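Local coordinates for protein acyl-coenzyme A oxidase 3 (Yarrowia lipolytica, PDB 5YS9) that oxidises acyl-CoA substrates to trans-2-enoyl-CoA with FAD as cofactor and O2 as electron acceptor, releasing hydrogen peroxide in peroxisomal fatty acid beta-oxidation, at residues E43-G48 and M365-D370; M278-V283 and P292-L297. One frame throughout, in Å; residues are numbered along the deposited sequence.

Along the chain the order is 43-48, then both halves of contact 2, 278-283 and 292-297, and finally 365-370, so the long-range contact 1 spans the local one. The centres lie 36 Å apart and the nearest atoms about 19 Å, with no touch between them. Contact 1 is buried, joining helix 38-46 of the N-terminal region to helix 349-385 of the C-alpha1 region. Contact 2 is at the surface, where the chain, past strand 262-272 of the large mixed sheet, turns toward helix 300-330. That helix relates the two: it starts just after contact 2, and its Phe314 packs on Lys366 and His46 of contact 1.

Contact 1: E43-G48 and M365-D370; sequences EFLHGG and MKMAAD
The C-terminal turn of helix 38-46 meets the side of helix 349-385 through one lysine and one methionine. The compact part is apolar. Met367, its chain bent at both chi2 (-48°) and chi3, brings SD to the tip of the Phe44 ring, 3.4 Å from CZ, approaching obliquely at 4.1 Å from the ring centroid. Its CE ends 4.4 Å from CD2 of Leu45. Phe566 and Arg569 on Met367, with Ile570 on Phe44, add helix 547-573 to this cluster.

Lys366 leaves with CG anti to the backbone N, and bends at chi2 and chi4 bring its ammonium alongside the helix end. NZ donates to Leu45 O at 2.9 Å, in the carbonyl plane, and forms a salt bridge with Asp370 OD1 at 3.0 Å, one turn further on, where OD1 presents its syn lone pair. His46 ND1 lies 4.1 Å from NZ, so the lysine's charge probably discourages protonation of the imidazole. An alanine in place of Lys366 would lose the bond to Leu45 O and the salt bridge to Asp370, and would probably loosen the helix end's hold on helix 349-385.

Toward Asp370 the contact is looser: that residue is partly exposed, and a water donates to its OD2 at 3.1 Å and weakly to Phe44 O. Gly47, exposed, stops the helix with positive phi, and Gly48 N returns to Glu43 O at 2.8 Å. The whole is a Schellman helix end, braced by a lysine and a Met-aromatic contact, joining the N-terminal and C-alpha1 helices of an acyl-CoA oxidase.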
loop_
_atom_site.group_PDB
_atom_site.type_symbol
_atom_site.label_atom_id
_atom_site.label_comp_id
_atom_site.label_asym_id
_atom_site.label_seq_id
_atom_site.Cartn_x
_atom_site.Cartn_y
_atom_site.Cartn_z
ATOM N N GLU A 43 -10.871 28.823 -5.588
ATOM C CA GLU A 43 -12.039 29.304 -4.767
ATOM C C GLU A 43 -13.136 28.251 -4.549
ATOM O O GLU A 43 -13.667 28.111 -3.435
ATOM C CB GLU A 43 -12.663 30.588 -5.343
ATOM C CG GLU A 43 -11.966 31.865 -4.875
ATOM C CD GLU A 43 -12.333 33.077 -5.698
ATOM O OE1 GLU A 43 -11.451 33.964 -5.848
ATOM O OE2 GLU A 43 -13.486 33.116 -6.201
ATOM N N PHE A 44 -13.459 27.489 -5.586
ATOM C CA PHE A 44 -14.370 26.384 -5.385
ATOM C C PHE A 44 -13.839 25.334 -4.378
ATOM O O PHE A 44 -14.576 24.883 -3.535
ATOM C CB PHE A 44 -14.723 25.719 -6.713
ATOM C CG PHE A 44 -15.615 24.518 -6.554
ATOM C CD1 PHE A 44 -16.928 24.675 -6.170
ATOM C CD2 PHE A 44 -15.112 23.228 -6.707
ATOM C CE1 PHE A 44 -17.739 23.573 -5.998
ATOM C CE2 PHE A 44 -15.922 22.128 -6.542
ATOM C CZ PHE A 44 -17.242 22.302 -6.185
ATOM N N LEU A 45 -12.571 24.935 -4.483
ATOM C CA LEU A 45 -12.018 23.914 -3.574
ATOM C C LEU A 45 -12.023 24.344 -2.133
ATOM O O LEU A 45 -12.287 23.532 -1.252
ATOM C CB LEU A 45 -10.608 23.510 -3.982
ATOM C CG LEU A 45 -10.561 22.663 -5.236
ATOM C CD1 LEU A 45 -9.165 22.634 -5.831
ATOM C CD2 LEU A 45 -11.048 21.261 -4.935
ATOM N N HIS A 46 -11.735 25.613 -1.886
ATOM C CA HIS A 46 -11.591 26.098 -0.518
ATOM C C HIS A 46 -12.741 27.012 -0.064
ATOM O O HIS A 46 -12.608 27.674 0.959
ATOM C CB HIS A 46 -10.262 26.812 -0.411
ATOM C CG HIS A 46 -9.106 25.901 -0.580
ATOM N ND1 HIS A 46 -8.796 24.929 0.350
ATOM C CD2 HIS A 46 -8.192 25.787 -1.577
ATOM C CE1 HIS A 46 -7.709 24.294 -0.039
ATOM N NE2 HIS A 46 -7.340 24.777 -1.215
ATOM N N GLY A 47 -13.847 27.056 -0.821
ATOM C CA GLY A 47 -15.055 27.786 -0.417
ATOM C C GLY A 47 -14.937 29.292 -0.358
ATOM O O GLY A 47 -15.335 29.906 0.597
ATOM N N GLY A 48 -14.338 29.885 -1.371
ATOM C CA GLY A 48 -14.340 31.313 -1.542
ATOM C C GLY A 48 -13.006 31.998 -1.376
ATOM O O GLY A 48 -11.996 31.387 -0.982
ATOM N N MET A 365 -13.398 14.241 -2.354
ATOM C CA MET A 365 -13.104 14.164 -0.945
ATOM C C MET A 365 -13.301 15.537 -0.316
ATOM O O MET A 365 -14.022 15.666 0.660
ATOM C CB MET A 365 -11.701 13.673 -0.686
ATOM C CG MET A 365 -11.516 12.163 -0.770
ATOM S SD MET A 365 -9.765 11.812 -1.013
ATOM C CE MET A 365 -9.882 10.111 -0.666
ATOM N N LYS A 366 -12.698 16.571 -0.876
ATOM C CA LYS A 366 -12.902 17.906 -0.298
ATOM C C LYS A 366 -14.415 18.333 -0.231
ATOM O O LYS A 366 -14.870 18.841 0.784
ATOM C CB LYS A 366 -12.026 18.951 -1.028
ATOM C CG LYS A 366 -11.852 20.297 -0.339
ATOM C CD LYS A 366 -11.349 20.180 1.120
ATOM C CE LYS A 366 -10.901 21.536 1.697
ATOM N NZ LYS A 366 -11.969 22.565 1.464
ATOM N N MET A 367 -15.189 18.088 -1.280
ATOM C CA MET A 367 -16.608 18.448 -1.270
ATOM C C MET A 367 -17.386 17.707 -0.177
ATOM O O MET A 367 -18.283 18.284 0.432
ATOM C CB MET A 367 -17.249 18.206 -2.650
ATOM C CG MET A 367 -16.685 19.067 -3.783
ATOM S SD MET A 367 -16.606 20.779 -3.249
ATOM C CE MET A 367 -14.876 21.073 -2.852
ATOM N N ALA A 368 -17.024 16.466 0.105
ATOM C CA ALA A 368 -17.673 15.737 1.196
ATOM C C ALA A 368 -17.288 16.261 2.606
ATOM O O ALA A 368 -18.091 16.304 3.517
ATOM C CB ALA A 368 -17.405 14.266 1.073
ATOM N N ALA A 369 -16.063 16.679 2.785
ATOM C CA ALA A 369 -15.680 17.411 3.978
ATOM C C ALA A 369 -16.435 18.724 4.163
ATOM O O ALA A 369 -16.766 19.080 5.282
ATOM C CB ALA A 369 -14.175 17.694 3.964
ATOM N N ASP A 370 -16.612 19.464 3.081
ATOM C CA ASP A 370 -17.264 20.775 3.096
ATOM C C ASP A 370 -18.745 20.586 3.318
ATOM O O ASP A 370 -19.299 21.233 4.182
ATOM C CB ASP A 370 -17.010 21.552 1.790
ATOM C CG ASP A 370 -15.562 22.118 1.673
ATOM O OD1 ASP A 370 -14.716 21.938 2.583
ATOM O OD2 ASP A 370 -15.251 22.764 0.650
HETATM O O HOH W 1 -17.058 24.107 -1.477
#

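Contact 2: M278-V283 and P292-L297; sequences MKYAKV and PPLAQL
The Tyr280 ring lies between two aliphatic chains. Over one face stands CG of Lys279, 4.1 Å above the plane and over its centre; over the opposite face CD2 of Leu297 makes a CH-pi contact, 3.8 Å from the centroid and 29° off the normal. That methyl is displaced toward one side of the ring, coming to 3.4 Å from CE1. Leu294 comes in obliquely, its CD1 3.6 Å from Tyr280 CD1 and a little toward the Lys279 side of the ring plane. The ring gets there with CG anti to the carbonyl carbon (chi1 -64°), and Leu297 runs past it in the opposite direction.

Leu294 CD1 also rests against the backbone, 3.2 Å from Lys279 O, and the Pro292 ring sets CD 3.1 Å from Tyr280 O. Both are carbon-oxygen approaches, so the two segments are held by van der Waals contact and the CH-pi interaction. Lys282 crosses Pro292 at about a right angle, with CE near CG. A bend at chi4 turns NZ back to Met278 O, a 3.0 Å bond in the carbonyl plane that ties the start of its own segment to strand 282-283.

This strand pairs antiparallel with 289-290, Lys282 bonding the backbone of Ser290, so the contact flanks the open end of a short hairpin. Met278 N bonds Gln141 of helix 139-147 and Lys279 the backbone of Ser136 on helix 116-136, while Leu297 leads into helix 300-330.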
loop_
_atom_site.group_PDB
_atom_site.type_symbol
_atom_site.label_atom_id
_atom_site.label_comp_id
_atom_site.label_asym_id
_atom_site.label_seq_id
_atom_site.Cartn_x
_atom_site.Cartn_y
_atom_site.Cartn_z
ATOM N N MET A 278 -14.286 15.929 35.809
ATOM C CA MET A 278 -15.652 15.696 36.333
ATOM C C MET A 278 -16.801 16.514 35.757
ATOM O O MET A 278 -17.851 16.588 36.376
ATOM C CB MET A 278 -15.673 15.793 37.872
ATOM C CG MET A 278 -15.042 14.610 38.609
ATOM S SD MET A 278 -15.250 14.835 40.394
ATOM C CE MET A 278 -13.924 13.886 41.147
ATOM N N LYS A 279 -16.641 17.065 34.560
ATOM C CA LYS A 279 -17.750 17.741 33.858
ATOM C C LYS A 279 -19.004 16.853 33.723
ATOM O O LYS A 279 -20.112 17.311 33.968
ATOM C CB LYS A 279 -17.293 18.236 32.468
ATOM C CG LYS A 279 -18.359 18.957 31.641
ATOM C CD LYS A 279 -17.776 19.917 30.609
ATOM C CE LYS A 279 -18.819 20.269 29.552
ATOM N NZ LYS A 279 -18.759 21.694 29.102
ATOM N N TYR A 280 -18.803 15.594 33.337
ATOM C CA TYR A 280 -19.887 14.658 33.079
ATOM C C TYR A 280 -20.126 13.697 34.222
ATOM O O TYR A 280 -21.259 13.557 34.666
ATOM C CB TYR A 280 -19.651 13.904 31.781
ATOM C CG TYR A 280 -19.650 14.831 30.606
ATOM C CD1 TYR A 280 -20.780 15.593 30.308
ATOM C CD2 TYR A 280 -18.510 14.993 29.792
ATOM C CE1 TYR A 280 -20.795 16.472 29.243
ATOM C CE2 TYR A 280 -18.521 15.863 28.698
ATOM C CZ TYR A 280 -19.672 16.596 28.436
ATOM O OH TYR A 280 -19.740 17.477 27.399
ATOM N N ALA A 281 -19.081 13.033 34.693
ATOM C CA ALA A 281 -19.199 12.122 35.817
ATOM C C ALA A 281 -18.497 12.730 37.015
ATOM O O ALA A 281 -17.352 13.181 36.883
ATOM C CB ALA A 281 -18.584 10.784 35.457
ATOM N N LYS A 282 -19.164 12.715 38.184
ATOM C CA LYS A 282 -18.633 13.327 39.417
ATOM C C LYS A 282 -18.614 12.313 40.557
ATOM O O LYS A 282 -19.488 11.468 40.629
ATOM C CB LYS A 282 -19.457 14.554 39.848
ATOM C CG LYS A 282 -20.017 15.389 38.700
ATOM C CD LYS A 282 -20.956 16.456 39.217
ATOM C CE LYS A 282 -21.367 17.425 38.110
ATOM N NZ LYS A 282 -20.184 18.129 37.530
ATOM N N VAL A 283 -17.614 12.449 41.434
ATOM C CA VAL A 283 -17.381 11.607 42.592
ATOM C C VAL A 283 -17.130 12.580 43.758
ATOM O O VAL A 283 -16.266 13.444 43.668
ATOM C CB VAL A 283 -16.154 10.657 42.422
ATOM C CG1 VAL A 283 -15.903 9.823 43.673
ATOM C CG2 VAL A 283 -16.350 9.726 41.241
ATOM N N PRO A 292 -24.934 13.294 35.599
ATOM C CA PRO A 292 -26.130 14.101 35.212
ATOM C C PRO A 292 -26.542 13.956 33.738
ATOM O O PRO A 292 -25.763 13.450 32.940
ATOM C CB PRO A 292 -25.718 15.566 35.527
ATOM C CG PRO A 292 -24.560 15.484 36.472
ATOM C CD PRO A 292 -23.898 14.136 36.252
ATOM N N PRO A 293 -27.740 14.406 33.399
ATOM C CA PRO A 293 -28.215 14.361 32.015
ATOM C C PRO A 293 -27.383 15.221 31.061
ATOM O O PRO A 293 -27.059 14.749 29.977
ATOM C CB PRO A 293 -29.642 14.901 32.121
ATOM C CG PRO A 293 -29.674 15.651 33.395
ATOM C CD PRO A 293 -28.766 14.911 34.313
ATOM N N LEU A 294 -27.023 16.439 31.459
ATOM C CA LEU A 294 -26.051 17.224 30.697
ATOM C C LEU A 294 -26.314 17.334 29.191
ATOM O O LEU A 294 -25.554 16.820 28.384
ATOM C CB LEU A 294 -24.625 16.765 30.983
ATOM C CG LEU A 294 -24.019 17.454 32.204
ATOM C CD1 LEU A 294 -23.057 16.523 32.916
ATOM C CD2 LEU A 294 -23.328 18.743 31.797
ATOM N N ALA A 295 -27.413 17.974 28.823
ATOM C CA ALA A 295 -27.939 17.935 27.463
ATOM C C ALA A 295 -27.033 18.454 26.329
ATOM O O ALA A 295 -27.029 17.865 25.246
ATOM C CB ALA A 295 -29.297 18.620 27.413
ATOM N N GLN A 296 -26.277 19.530 26.543
ATOM C CA GLN A 296 -25.370 19.981 25.485
ATOM C C GLN A 296 -24.105 19.142 25.542
ATOM O O GLN A 296 -23.004 19.634 25.789
ATOM C CB GLN A 296 -25.026 21.465 25.597
ATOM C CG GLN A 296 -24.017 21.929 24.556
ATOM C CD GLN A 296 -24.068 23.426 24.307
ATOM O OE1 GLN A 296 -24.674 24.175 25.074
ATOM N NE2 GLN A 296 -23.433 23.871 23.228
ATOM N N LEU A 297 -24.297 17.856 25.274
ATOM C CA LEU A 297 -23.218 16.892 25.137
ATOM C C LEU A 297 -22.792 16.814 23.681
ATOM O O LEU A 297 -21.922 16.027 23.335
ATOM C CB LEU A 297 -23.683 15.507 25.591
ATOM C CG LEU A 297 -23.528 15.089 27.054
ATOM C CD1 LEU A 297 -24.766 14.367 27.567
ATOM C CD2 LEU A 297 -22.301 14.210 27.212
#